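Local coordinates for major Capsid Protein VP1 (Chimpanzee polyomavirus Bob, PDB 6Y9I), which forms the pentameric capsomers of the polyomavirus shell and probably recognises glycan receptors on the host cell, at residues K162-N167 with G195-E200. Numbering follows the deposited sequence.
Sequences KTIHPN and GFYPIE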
loop_
_atom_site.group_PDB
_atom_site.type_symbol
_atom_site.label_atom_id
_atom_site.label_comp_id
_atom_site.label_asym_id
_atom_site.label_seq_id
_atom_site.Cartn_x
_atom_site.Cartn_y
_atom_site.Cartn_z
ATOM N N LYS A 162 17.918 35.231 -2.752
ATOM C CA LYS A 162 17.589 34.320 -1.615
ATOM C C LYS A 162 17.337 32.896 -2.138
ATOM O O LYS A 162 17.486 31.941 -1.357
ATOM C CB LYS A 162 16.384 34.868 -0.853
ATOM C CG LYS A 162 16.636 36.218 -0.196
ATOM C CD LYS A 162 15.454 36.728 0.617
ATOM C CE LYS A 162 15.787 37.962 1.433
ATOM N NZ LYS A 162 16.095 39.117 0.554
ATOM N N THR A 163 16.961 32.776 -3.406
ATOM C CA THR A 163 16.744 31.514 -4.136
ATOM C C THR A 163 17.100 31.737 -5.590
ATOM O O THR A 163 17.133 32.914 -6.018
ATOM C CB THR A 163 15.290 31.013 -4.068
ATOM O OG1 THR A 163 14.320 32.038 -4.316
ATOM C CG2 THR A 163 14.998 30.407 -2.720
ATOM N N ILE A 164 17.358 30.633 -6.291
ATOM C CA ILE A 164 17.589 30.616 -7.751
ATOM C C ILE A 164 16.432 29.858 -8.385
ATOM O O ILE A 164 16.004 28.833 -7.832
ATOM C CB ILE A 164 18.953 30.019 -8.114
ATOM C CG1 ILE A 164 19.205 30.078 -9.618
ATOM C CG2 ILE A 164 19.117 28.609 -7.580
ATOM C CD1 ILE A 164 20.665 30.233 -9.964
ATOM N N HIS A 165 15.958 30.366 -9.509
ATOM C CA HIS A 165 14.868 29.788 -10.322
ATOM C C HIS A 165 15.451 29.284 -11.632
ATOM O O HIS A 165 16.465 29.783 -12.115
ATOM C CB HIS A 165 13.772 30.844 -10.507
ATOM C CG HIS A 165 13.398 31.487 -9.219
ATOM N ND1 HIS A 165 12.770 30.783 -8.209
ATOM C CD2 HIS A 165 13.585 32.741 -8.757
ATOM C CE1 HIS A 165 12.582 31.578 -7.178
ATOM N NE2 HIS A 165 13.073 32.785 -7.482
ATOM N N PRO A 166 14.820 28.267 -12.247
ATOM C CA PRO A 166 15.295 27.751 -13.520
ATOM C C PRO A 166 15.518 28.808 -14.614
ATOM O O PRO A 166 16.486 28.658 -15.310
ATOM C CB PRO A 166 14.177 26.782 -13.921
ATOM C CG PRO A 166 13.658 26.277 -12.597
ATOM C CD PRO A 166 13.687 27.496 -11.705
ATOM N N ASN A 167 14.649 29.815 -14.743
ATOM C CA ASN A 167 14.809 30.834 -15.812
ATOM C C ASN A 167 15.980 31.791 -15.546
ATOM O O ASN A 167 16.463 32.352 -16.555
ATOM C CB ASN A 167 13.537 31.607 -16.144
ATOM C CG ASN A 167 13.596 32.022 -17.595
ATOM O OD1 ASN A 167 14.072 31.257 -18.434
ATOM N ND2 ASN A 167 13.177 33.237 -17.897
ATOM N N GLY A 195 19.459 25.770 1.501
ATOM C CA GLY A 195 18.305 26.683 1.497
ATOM C C GLY A 195 18.377 27.691 0.356
ATOM O O GLY A 195 18.354 28.885 0.633
ATOM N N PHE A 196 18.387 27.256 -0.898
ATOM C CA PHE A 196 18.612 28.160 -2.056
ATOM C C PHE A 196 17.864 27.668 -3.306
ATOM O O PHE A 196 17.461 28.465 -4.153
ATOM C CB PHE A 196 20.119 28.298 -2.296
ATOM C CG PHE A 196 20.494 29.426 -3.219
ATOM C CD1 PHE A 196 20.381 30.743 -2.797
ATOM C CD2 PHE A 196 20.966 29.169 -4.500
ATOM C CE1 PHE A 196 20.720 31.793 -3.644
ATOM C CE2 PHE A 196 21.283 30.218 -5.353
ATOM C CZ PHE A 196 21.168 31.526 -4.926
ATOM N N TYR A 197 17.733 26.356 -3.459
ATOM C CA TYR A 197 17.056 25.719 -4.609
ATOM C C TYR A 197 15.684 25.220 -4.156
ATOM O O TYR A 197 15.593 24.250 -3.397
ATOM C CB TYR A 197 17.933 24.585 -5.136
ATOM C CG TYR A 197 19.238 25.068 -5.713
ATOM C CD1 TYR A 197 20.354 25.260 -4.919
ATOM C CD2 TYR A 197 19.334 25.371 -7.060
ATOM C CE1 TYR A 197 21.561 25.692 -5.448
ATOM C CE2 TYR A 197 20.530 25.809 -7.608
ATOM C CZ TYR A 197 21.644 25.976 -6.802
ATOM O OH TYR A 197 22.797 26.431 -7.368
ATOM N N PRO A 198 14.577 25.863 -4.582
ATOM C CA PRO A 198 13.236 25.368 -4.254
ATOM C C PRO A 198 12.929 23.989 -4.848
ATOM O O PRO A 198 13.184 23.743 -6.034
ATOM C CB PRO A 198 12.288 26.402 -4.859
ATOM C CG PRO A 198 13.149 27.680 -4.885
ATOM C CD PRO A 198 14.528 27.173 -5.252
ATOM N N ILE A 199 12.316 23.150 -4.017
ATOM C CA ILE A 199 11.833 21.793 -4.394
ATOM C C ILE A 199 10.852 21.918 -5.549
ATOM O O ILE A 199 10.915 21.080 -6.463
ATOM C CB ILE A 199 11.232 21.133 -3.135
ATOM C CG1 ILE A 199 12.362 20.783 -2.162
ATOM C CG2 ILE A 199 10.349 19.935 -3.462
ATOM C CD1 ILE A 199 11.903 20.601 -0.738
ATOM N N GLU A 200 9.963 22.901 -5.502
ATOM C CA GLU A 200 8.886 23.018 -6.519
ATOM C C GLU A 200 9.453 23.401 -7.896
ATOM O O GLU A 200 8.683 23.287 -8.870
ATOM C CB GLU A 200 7.793 23.992 -6.083
ATOM C CG GLU A 200 8.237 25.448 -6.008
ATOM C CD GLU A 200 7.253 26.293 -5.219
ATOM O OE1 GLU A 200 7.367 26.345 -3.944
ATOM O OE2 GLU A 200 6.345 26.878 -5.877
HETATM O O HOH W 1 16.365 30.834 0.924
#
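Residues 162-167, a loop running into a helix, and the loop 195-200 come closest at Thr-163 and Phe-196, whose CA atoms lie 4.4 Å apart, and one backbone hydrogen bond joins them. It runs from Ile-164 N to Phe-196 O (3.0 Å) and meets the oxygen nearly along its C=O axis. Thr-163 CA adds a CA-H...O contact to the same oxygen. A water lies 2.8 Å from both Lys-162 O and Gly-195 O and bridges the two carbonyls. The Phe-196 side chain, with CG anti to the backbone N (chi1 -166°), lays its ring along the opposite backbone. Thr-163 CA and Ile-164 N sit over one ring face, offset toward the rim. Ile-164 puts its CG2 branch 3.5 Å from Phe-196 CE2. The same methyl lies over a face of the Tyr-197 ring. The Tyr-197 hydroxyl is hydrogen-bonded to Asp-192 OD1, and its ring meets Trp-202 edge-to-face. The Thr-163 and Pro-198 side chains cross obliquely, with Thr-163 CG2 3.9 Å from Pro-198 CG, while Thr-163 OG1 is hydrogen-bonded to Ser-61 OG. Pro-198 CD packs 3.4 Å from Ile-164 O, whose hydrogen bond comes from Trp-202 NE1. Among the loops of the VP1 jelly-roll, a beta-sandwich coat-protein fold, the contact joins the lead-in to helix 166-170 to the connection between strands 188-191 and 202-204.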